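Long-range contacts in putative oxidoreductase (Magnetospirillum magnetotacticum, PDB 3C1A), which probably acts as an NAD(P)-dependent oxidoreductase of the GFO/IDH/MocA family, pairing a dinucleotide-binding Rossmann domain with a second domain built on a mixed beta sheet: residues A[93-98]-A[120-125]; A[159-164]-A[199-204]; A[242-247]-A[254-259]. All coordinates share one frame; numbering follows the deposited sequence.

Interaction 1. Residues A[93-98]-A[120-125]; sequences GKAVLV and GVMVWV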
loop_
_atom_site.group_PDB
_atom_site.type_symbol
_atom_site.label_atom_id
_atom_site.label_comp_id
_atom_site.label_asym_id
_atom_site.label_seq_id
_atom_site.Cartn_x
_atom_site.Cartn_y
_atom_site.Cartn_z
ATOM N N GLY A 93 -20.939 4.841 9.818
ATOM C CA GLY A 93 -20.132 5.027 11.009
ATOM C C GLY A 93 -19.075 3.965 11.276
ATOM O O GLY A 93 -18.524 3.935 12.362
ATOM N N LYS A 94 -18.732 3.132 10.292
ATOM C CA LYS A 94 -17.712 2.099 10.510
ATOM C C LYS A 94 -16.379 2.526 9.950
ATOM O O LYS A 94 -16.292 2.936 8.784
ATOM C CB LYS A 94 -18.114 0.783 9.883
ATOM C CG LYS A 94 -19.282 0.166 10.610
ATOM C CD LYS A 94 -20.063 -0.685 9.718
ATOM C CE LYS A 94 -21.112 -1.484 10.512
ATOM N NZ LYS A 94 -21.859 -0.677 11.477
ATOM N N ALA A 95 -15.348 2.408 10.774
ATOM C CA ALA A 95 -13.978 2.626 10.334
ATOM C C ALA A 95 -13.587 1.713 9.178
ATOM O O ALA A 95 -14.035 0.544 9.122
ATOM C CB ALA A 95 -13.028 2.398 11.470
ATOM N N VAL A 96 -12.741 2.245 8.276
ATOM C CA VAL A 96 -12.404 1.561 7.008
ATOM C C VAL A 96 -10.908 1.429 6.841
ATOM O O VAL A 96 -10.181 2.400 7.051
ATOM C CB VAL A 96 -12.956 2.324 5.756
ATOM C CG1 VAL A 96 -12.454 1.675 4.518
ATOM C CG2 VAL A 96 -14.526 2.386 5.757
ATOM N N LEU A 97 -10.454 0.215 6.508
ATOM C CA LEU A 97 -9.116 -0.044 5.976
ATOM C C LEU A 97 -9.294 -0.528 4.568
ATOM O O LEU A 97 -9.869 -1.611 4.362
ATOM C CB LEU A 97 -8.383 -1.134 6.799
ATOM C CG LEU A 97 -6.972 -1.493 6.287
ATOM C CD1 LEU A 97 -5.953 -0.320 6.338
ATOM C CD2 LEU A 97 -6.428 -2.698 7.079
ATOM N N VAL A 98 -8.942 0.317 3.576
ATOM C CA VAL A 98 -9.136 -0.037 2.189
ATOM C C VAL A 98 -7.837 -0.295 1.475
ATOM O O VAL A 98 -6.844 0.423 1.661
ATOM C CB VAL A 98 -9.919 1.058 1.439
ATOM C CG1 VAL A 98 -9.243 2.358 1.635
ATOM C CG2 VAL A 98 -10.084 0.658 -0.003
ATOM N N GLY A 120 -16.261 12.426 10.378
ATOM C CA GLY A 120 -15.177 12.046 11.309
ATOM C C GLY A 120 -14.724 10.591 11.346
ATOM O O GLY A 120 -13.919 10.235 12.215
ATOM N N VAL A 121 -15.178 9.756 10.414
ATOM C CA VAL A 121 -14.864 8.311 10.413
ATOM C C VAL A 121 -13.390 8.056 10.046
ATOM O O VAL A 121 -12.846 8.665 9.134
ATOM C CB VAL A 121 -15.844 7.490 9.487
ATOM C CG1 VAL A 121 -15.338 6.158 9.166
ATOM C CG2 VAL A 121 -17.305 7.445 10.047
HETATM N N MSE A 122 -12.741 7.159 10.773
HETATM C CA MSE A 122 -11.346 6.841 10.523
HETATM C C MSE A 122 -11.225 5.976 9.232
HETATM O O MSE A 122 -11.898 4.962 9.113
HETATM C CB MSE A 122 -10.768 6.122 11.739
HETATM C CG MSE A 122 -9.326 5.992 11.650
HETATM SE SE MSE A 122 -8.777 4.858 13.129
HETATM C CE MSE A 122 -9.051 3.097 12.473
ATOM N N VAL A 123 -10.420 6.432 8.250
ATOM C CA VAL A 123 -10.154 5.689 7.015
ATOM C C VAL A 123 -8.653 5.600 6.810
ATOM O O VAL A 123 -7.969 6.621 6.732
ATOM C CB VAL A 123 -10.863 6.345 5.760
ATOM C CG1 VAL A 123 -10.542 5.573 4.415
ATOM C CG2 VAL A 123 -12.352 6.419 6.043
ATOM N N TRP A 124 -8.133 4.372 6.799
ATOM C CA TRP A 124 -6.738 4.128 6.522
ATOM C C TRP A 124 -6.661 3.477 5.166
ATOM O O TRP A 124 -7.560 2.725 4.788
ATOM C CB TRP A 124 -6.140 3.176 7.560
ATOM C CG TRP A 124 -5.916 3.738 8.937
ATOM C CD1 TRP A 124 -6.449 4.865 9.466
ATOM C CD2 TRP A 124 -5.105 3.163 9.971
ATOM N NE1 TRP A 124 -6.030 5.041 10.778
ATOM C CE2 TRP A 124 -5.184 4.021 11.100
ATOM C CE3 TRP A 124 -4.308 2.035 10.049
ATOM C CZ2 TRP A 124 -4.499 3.762 12.288
ATOM C CZ3 TRP A 124 -3.637 1.781 11.245
ATOM C CH2 TRP A 124 -3.740 2.640 12.329
ATOM N N VAL A 125 -5.589 3.768 4.421
ATOM C CA VAL A 125 -5.322 3.042 3.200
ATOM C C VAL A 125 -4.162 2.038 3.436
ATOM O O VAL A 125 -3.144 2.367 4.042
ATOM C CB VAL A 125 -5.018 3.955 2.049
ATOM C CG1 VAL A 125 -4.678 3.138 0.797
ATOM C CG2 VAL A 125 -6.219 4.912 1.818
#

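Interaction 2. Residues A[159-164]-A[199-204]; sequences GPYRPG and GEKDGG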
loop_
_atom_site.group_PDB
_atom_site.type_symbol
_atom_site.label_atom_id
_atom_site.label_comp_id
_atom_site.label_asym_id
_atom_site.label_seq_id
_atom_site.Cartn_x
_atom_site.Cartn_y
_atom_site.Cartn_z
ATOM N N GLY A 159 4.780 -10.914 -15.007
ATOM C CA GLY A 159 3.358 -10.682 -14.976
ATOM C C GLY A 159 2.847 -10.533 -13.549
ATOM O O GLY A 159 3.585 -10.078 -12.648
ATOM N N PRO A 160 1.601 -10.978 -13.301
ATOM C CA PRO A 160 0.747 -11.717 -14.219
ATOM C C PRO A 160 0.224 -10.834 -15.323
ATOM O O PRO A 160 0.253 -9.606 -15.230
ATOM C CB PRO A 160 -0.382 -12.236 -13.307
ATOM C CG PRO A 160 0.173 -12.117 -11.892
ATOM C CD PRO A 160 0.928 -10.818 -12.001
ATOM N N TYR A 161 -0.148 -11.467 -16.420
ATOM C CA TYR A 161 -0.609 -10.762 -17.581
ATOM C C TYR A 161 -2.096 -11.085 -17.681
ATOM O O TYR A 161 -2.467 -12.249 -17.754
ATOM C CB TYR A 161 0.177 -11.201 -18.819
ATOM C CG TYR A 161 1.682 -11.183 -18.613
ATOM C CD1 TYR A 161 2.397 -9.990 -18.624
ATOM C CD2 TYR A 161 2.398 -12.373 -18.399
ATOM C CE1 TYR A 161 3.794 -9.981 -18.432
ATOM C CE2 TYR A 161 3.780 -12.360 -18.208
ATOM C CZ TYR A 161 4.463 -11.158 -18.237
ATOM O OH TYR A 161 5.831 -11.144 -18.030
ATOM N N ARG A 162 -2.920 -10.032 -17.648
ATOM C CA ARG A 162 -4.358 -10.130 -17.443
ATOM C C ARG A 162 -5.043 -9.119 -18.340
ATOM O O ARG A 162 -4.872 -7.920 -18.140
ATOM C CB ARG A 162 -4.696 -9.755 -16.004
ATOM C CG ARG A 162 -4.166 -10.707 -14.941
ATOM C CD ARG A 162 -4.273 -10.091 -13.524
ATOM N NE ARG A 162 -4.186 -11.143 -12.498
ATOM C CZ ARG A 162 -3.398 -11.131 -11.423
ATOM N NH1 ARG A 162 -2.599 -10.098 -11.152
ATOM N NH2 ARG A 162 -3.419 -12.183 -10.601
ATOM N N PRO A 163 -5.827 -9.584 -19.313
ATOM C CA PRO A 163 -6.597 -8.660 -20.136
ATOM C C PRO A 163 -7.513 -7.749 -19.311
ATOM O O PRO A 163 -8.313 -8.229 -18.535
ATOM C CB PRO A 163 -7.434 -9.592 -21.005
ATOM C CG PRO A 163 -6.732 -10.903 -20.982
ATOM C CD PRO A 163 -6.045 -10.997 -19.686
ATOM N N GLY A 164 -7.394 -6.440 -19.474
ATOM C CA GLY A 164 -8.275 -5.497 -18.768
ATOM C C GLY A 164 -7.968 -5.412 -17.285
ATOM O O GLY A 164 -8.734 -4.815 -16.522
ATOM N N GLY A 199 4.107 -3.484 -24.517
ATOM C CA GLY A 199 3.509 -4.384 -25.501
ATOM C C GLY A 199 2.414 -5.155 -24.797
ATOM O O GLY A 199 1.942 -4.733 -23.745
ATOM N N GLU A 200 2.005 -6.265 -25.399
ATOM C CA GLU A 200 0.929 -7.129 -24.879
ATOM C C GLU A 200 1.528 -8.498 -24.715
ATOM O O GLU A 200 2.297 -8.921 -25.570
ATOM C CB GLU A 200 -0.205 -7.217 -25.895
ATOM C CG GLU A 200 -1.590 -7.441 -25.304
ATOM N N LYS A 201 1.216 -9.189 -23.628
ATOM C CA LYS A 201 1.516 -10.617 -23.521
ATOM C C LYS A 201 0.297 -11.356 -22.974
ATOM O O LYS A 201 -0.211 -11.008 -21.913
ATOM C CB LYS A 201 2.696 -10.862 -22.614
ATOM C CG LYS A 201 3.163 -12.275 -22.644
ATOM C CD LYS A 201 4.295 -12.510 -21.670
ATOM C CE LYS A 201 5.625 -11.913 -22.121
ATOM N NZ LYS A 201 6.769 -12.394 -21.253
ATOM N N ASP A 202 -0.171 -12.368 -23.698
ATOM C CA ASP A 202 -1.370 -13.123 -23.289
ATOM C C ASP A 202 -2.583 -12.201 -23.114
ATOM O O ASP A 202 -3.398 -12.367 -22.183
ATOM C CB ASP A 202 -1.101 -13.905 -21.992
ATOM C CG ASP A 202 0.072 -14.849 -22.114
ATOM O OD1 ASP A 202 0.405 -15.229 -23.253
ATOM O OD2 ASP A 202 0.670 -15.214 -21.079
ATOM N N GLY A 203 -2.673 -11.211 -23.996
ATOM C CA GLY A 203 -3.752 -10.220 -23.963
ATOM C C GLY A 203 -3.664 -9.170 -22.856
ATOM O O GLY A 203 -4.519 -8.279 -22.807
ATOM N N GLY A 204 -2.643 -9.261 -21.991
ATOM C CA GLY A 204 -2.370 -8.264 -20.938
ATOM C C GLY A 204 -1.136 -7.402 -21.201
ATOM O O GLY A 204 -0.220 -7.829 -21.884
HETATM O O HOH W 1 -5.485 -5.535 -21.236
#

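Interaction 3. Residues A[242-247]-A[254-259]; sequences TLVMDD and TLHPPQ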
loop_
_atom_site.group_PDB
_atom_site.type_symbol
_atom_site.label_atom_id
_atom_site.label_comp_id
_atom_site.label_asym_id
_atom_site.label_seq_id
_atom_site.Cartn_x
_atom_site.Cartn_y
_atom_site.Cartn_z
ATOM N N THR A 242 23.952 5.948 1.986
ATOM C CA THR A 242 22.860 5.487 1.123
ATOM C C THR A 242 22.152 4.393 1.923
ATOM O O THR A 242 22.817 3.509 2.461
ATOM C CB THR A 242 23.413 4.906 -0.195
ATOM O OG1 THR A 242 24.231 5.896 -0.869
ATOM C CG2 THR A 242 22.269 4.450 -1.117
ATOM N N LEU A 243 20.826 4.474 2.040
ATOM C CA LEU A 243 20.051 3.419 2.697
ATOM C C LEU A 243 19.328 2.633 1.634
ATOM O O LEU A 243 18.691 3.223 0.755
ATOM C CB LEU A 243 19.045 4.021 3.669
ATOM C CG LEU A 243 19.705 4.598 4.912
ATOM C CD1 LEU A 243 18.826 5.568 5.641
ATOM C CD2 LEU A 243 20.137 3.418 5.810
ATOM N N VAL A 244 19.483 1.317 1.676
ATOM C CA VAL A 244 18.867 0.391 0.720
ATOM C C VAL A 244 17.981 -0.673 1.422
ATOM O O VAL A 244 18.365 -1.272 2.406
ATOM C CB VAL A 244 19.929 -0.332 -0.166
ATOM C CG1 VAL A 244 19.266 -1.349 -1.125
ATOM C CG2 VAL A 244 20.786 0.647 -0.956
HETATM N N MSE A 245 16.779 -0.885 0.896
HETATM C CA MSE A 245 15.983 -2.046 1.290
HETATM C C MSE A 245 15.842 -2.946 0.093
HETATM O O MSE A 245 15.335 -2.501 -0.916
HETATM C CB MSE A 245 14.605 -1.606 1.731
HETATM C CG MSE A 245 14.550 -1.164 3.127
HETATM SE SE MSE A 245 12.937 -0.233 3.519
HETATM C CE MSE A 245 11.608 -1.381 2.779
ATOM N N ASP A 246 16.284 -4.195 0.203
ATOM C CA ASP A 246 16.378 -5.105 -0.947
ATOM C C ASP A 246 15.929 -6.514 -0.597
ATOM O O ASP A 246 16.509 -7.120 0.293
ATOM C CB ASP A 246 17.828 -5.163 -1.415
ATOM C CG ASP A 246 18.008 -5.987 -2.693
ATOM O OD1 ASP A 246 17.084 -6.749 -3.079
ATOM O OD2 ASP A 246 19.082 -5.848 -3.309
ATOM N N ASP A 247 14.926 -7.041 -1.309
ATOM C CA ASP A 247 14.398 -8.401 -1.024
ATOM C C ASP A 247 15.386 -9.541 -1.216
ATOM O O ASP A 247 15.336 -10.536 -0.487
ATOM C CB ASP A 247 13.172 -8.714 -1.881
ATOM C CG ASP A 247 11.909 -8.304 -1.222
ATOM O OD1 ASP A 247 11.987 -7.871 -0.047
ATOM O OD2 ASP A 247 10.842 -8.422 -1.872
ATOM N N THR A 254 20.231 -1.965 4.806
ATOM C CA THR A 254 21.696 -1.847 4.799
ATOM C C THR A 254 22.137 -0.388 4.622
ATOM O O THR A 254 21.543 0.374 3.817
ATOM C CB THR A 254 22.341 -2.702 3.687
ATOM O OG1 THR A 254 21.742 -2.394 2.424
ATOM C CG2 THR A 254 22.129 -4.140 3.944
ATOM N N LEU A 255 23.177 -0.020 5.382
ATOM C CA LEU A 255 23.864 1.260 5.219
ATOM C C LEU A 255 25.096 1.124 4.330
ATOM O O LEU A 255 25.937 0.229 4.515
ATOM C CB LEU A 255 24.249 1.860 6.569
ATOM C CG LEU A 255 24.866 3.265 6.503
ATOM C CD1 LEU A 255 23.915 4.286 5.897
ATOM C CD2 LEU A 255 25.284 3.698 7.897
ATOM N N HIS A 256 25.172 1.997 3.335
ATOM C CA HIS A 256 26.265 1.989 2.361
ATOM C C HIS A 256 26.903 3.356 2.285
ATOM O O HIS A 256 26.328 4.327 2.748
ATOM C CB HIS A 256 25.739 1.613 0.993
ATOM C CG HIS A 256 25.180 0.238 0.937
ATOM N ND1 HIS A 256 25.885 -0.832 0.425
ATOM C CD2 HIS A 256 23.989 -0.255 1.349
ATOM C CE1 HIS A 256 25.141 -1.921 0.509
ATOM N NE2 HIS A 256 23.990 -1.601 1.073
ATOM N N PRO A 257 28.109 3.445 1.694
ATOM C CA PRO A 257 28.700 4.774 1.520
ATOM C C PRO A 257 27.893 5.730 0.668
ATOM O O PRO A 257 27.026 5.311 -0.080
ATOM C CB PRO A 257 30.051 4.478 0.860
ATOM C CG PRO A 257 30.354 3.042 1.270
ATOM C CD PRO A 257 29.014 2.372 1.242
ATOM N N PRO A 258 28.212 7.021 0.759
ATOM C CA PRO A 258 27.586 7.992 -0.129
ATOM C C PRO A 258 27.924 7.783 -1.617
ATOM O O PRO A 258 28.939 7.180 -1.989
ATOM C CB PRO A 258 28.120 9.324 0.380
ATOM C CG PRO A 258 29.423 9.002 1.064
ATOM C CD PRO A 258 29.199 7.632 1.658
ATOM N N GLN A 259 27.052 8.289 -2.472
ATOM C CA GLN A 259 27.320 8.284 -3.896
ATOM C C GLN A 259 27.008 9.648 -4.472
ATOM O O GLN A 259 26.323 10.467 -3.841
ATOM C CB GLN A 259 26.447 7.259 -4.582
ATOM C CG GLN A 259 26.467 5.915 -3.896
ATOM C CD GLN A 259 25.997 4.824 -4.805
ATOM O OE1 GLN A 259 25.322 5.108 -5.798
ATOM N NE2 GLN A 259 26.375 3.573 -4.508
HETATM O O HOH W 2 24.386 8.520 -1.536
#

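Interaction 1. Residues A[93-98]-A[120-125]
Val96 and Val98 hydrogen-bond through their backbones to Met122 and Trp124, three bonds in all. Val96 N gives to Met122 O (3.0 Å), Val96 O takes Trp124 N, and Val98 N gives to Trp124 O, each bond close to straight, with N-H...O angles of 163-166°. Between them run CA-H...O contacts, the shortest from Val123 CA to Val96 O at 3.3 Å. The result is a parallel pairing of Val96, Leu97 and Val98 with Val123, Trp124 and Val125. This is the last beta-alpha-beta crossover of the Rossmann-type sheet: strand 95-99, helix 106-119, then strand 123-126 at the sheet's edge. Both strands are entered from helix ends that finish in a positive-phi glycine, Gly93 in a Schellman motif and Gly120.

Apolar packing divides between the two faces. On one, Val98 has CG1 in the crowded position between its backbone N and C (chi1 54°), where it touches Val125 CG2 at 4.0 Å and Trp124 O at 3.6 Å; Val96 CB meets Val123 CG2 on the same face, and helix 82-91 packs here through Ala89 and Ile90. On the other, Leu97 CD1 reaches Trp124 CB (3.7 Å), the two side chains crossing obliquely. The selenomethionine Met122 bends at chi3 (83°), which sets CE 4.0 Å above the indole plane of Trp124, toward the rim, and 4.2 Å from Ala95 CB. Phe287 and Ala290 of helix 279-290 cover this side, and Trp124 NE1 is bonded to Glu295 O. Ahead of the strands, Val121 spreads its branches over the incoming backbone, CG1 at Lys94 O (3.4 Å) and CG2 at Gly93 CA.

Interaction 2. Residues A[159-164]-A[199-204]
Tyr161 lies across the side chain of Lys201, so that the aliphatic part of the lysine covers one face of the phenol ring. Lys201 CD does the touching in a CH-pi contact: it stands 3.7 Å from the Tyr161 ring centroid, 20° off the normal, displaced toward CE2 (3.5 Å). The lysine chain bends at chi3 (-74°), which turns CE near CZ and the hydroxyl of Tyr161. NZ ends 3.6 Å from Tyr161 OH without a hydrogen bond between them. On the opposite face Gly159 CA sits over the ring centre, 3.4 Å above the plane, which clamps the ring between its own loop and the lysine.

At the backbone end of the side chain, Tyr161 CB comes to 3.1 Å from Lys201 O. That carbonyl also accepts Gly204 N, closing a type I' turn from Lys201 to Gly204, with Asp202 and Gly203 at its corners. The loop follows the turn closely. Gly204 lies where a beta carbon would run into Arg162 N, and Pro163 rests its ring on the Asp202 and Gly203 carbonyls, its CA 3.4 Å from Gly203 O. One water accepts from Gly164 N and gives a weak bond to Gly203 O.

This surface contact brings the loop between strand 148-158 and helix 168-184 onto the hairpin of strands 190-201 and 204-215, at the edge of the mixed sheet. Ala206 of strand 204-215 touches both Tyr161 and Lys201, and Asn226, just beyond strand 218-225, receives a weak bond from Tyr161 OH.

Interaction 3. Residues A[242-247]-A[254-259]
Thr242 and His256 form one end of an antiparallel beta-hairpin pairing, strand 242-246 against strand 254-256, near one edge of the mixed sheet. They are a hydrogen-bonded pair: His256 N reaches Thr242 O (2.9 Å) in the carbonyl plane, whereas Thr242 N approaches His256 O from well above its plane. A second pair of backbone bonds follows: Val244 N to Thr254 O and Thr254 N to Val244 O are both 3.1 Å. Thr242 extends the grip past the strand. Its OG1, anti to the carbonyl carbon (chi1 -57°), donates to Pro257 O at 3.0 Å and accepts from a water that in turn takes Gln259 N.

On the face shared by Thr242, Val244, Thr254 and His256, Thr254 OG1 and His256 NE2 are hydrogen-bonded at 2.7 Å, the oxygen in the ring plane, which helps to set the rotation of the imidazole. Val244 CG2 comes obliquely to its CD2 at 4.0 Å. On the other face Leu243 CD2 and Leu255 CD1 meet at 3.9 Å, their side chains crossing.

Strand 229-238 flanks strand 242-246 and strand 270-271 flanks strand 254-256. The Leu243 and Leu255 face is covered by helix 142-145 through Ile145, while Leu138 of helix 133-140 also packs on Leu243.

Overall arrangement
The three contacts follow one another along the chain, each closing before the next opens, and none touches another. Interaction 1 lies in the parallel Rossmann sheet, probably the dinucleotide-binding part. Interactions 2 and 3 both reach the mixed sheet, with centres 34 Å apart and nearest atoms about 13 Å apart: 159-164/199-204 at the edge strand 190-201, 242-247/254-259 toward the far edge. From interaction 1 their centres lie 33 and 35 Å away, and interaction 3 is on the opposite side of the chain's centre. Helix 279-290, which comes after the last strand of the mixed sheet in the chain, packs back on interaction 1 and so ties the late part of the chain to the Rossmann sheet.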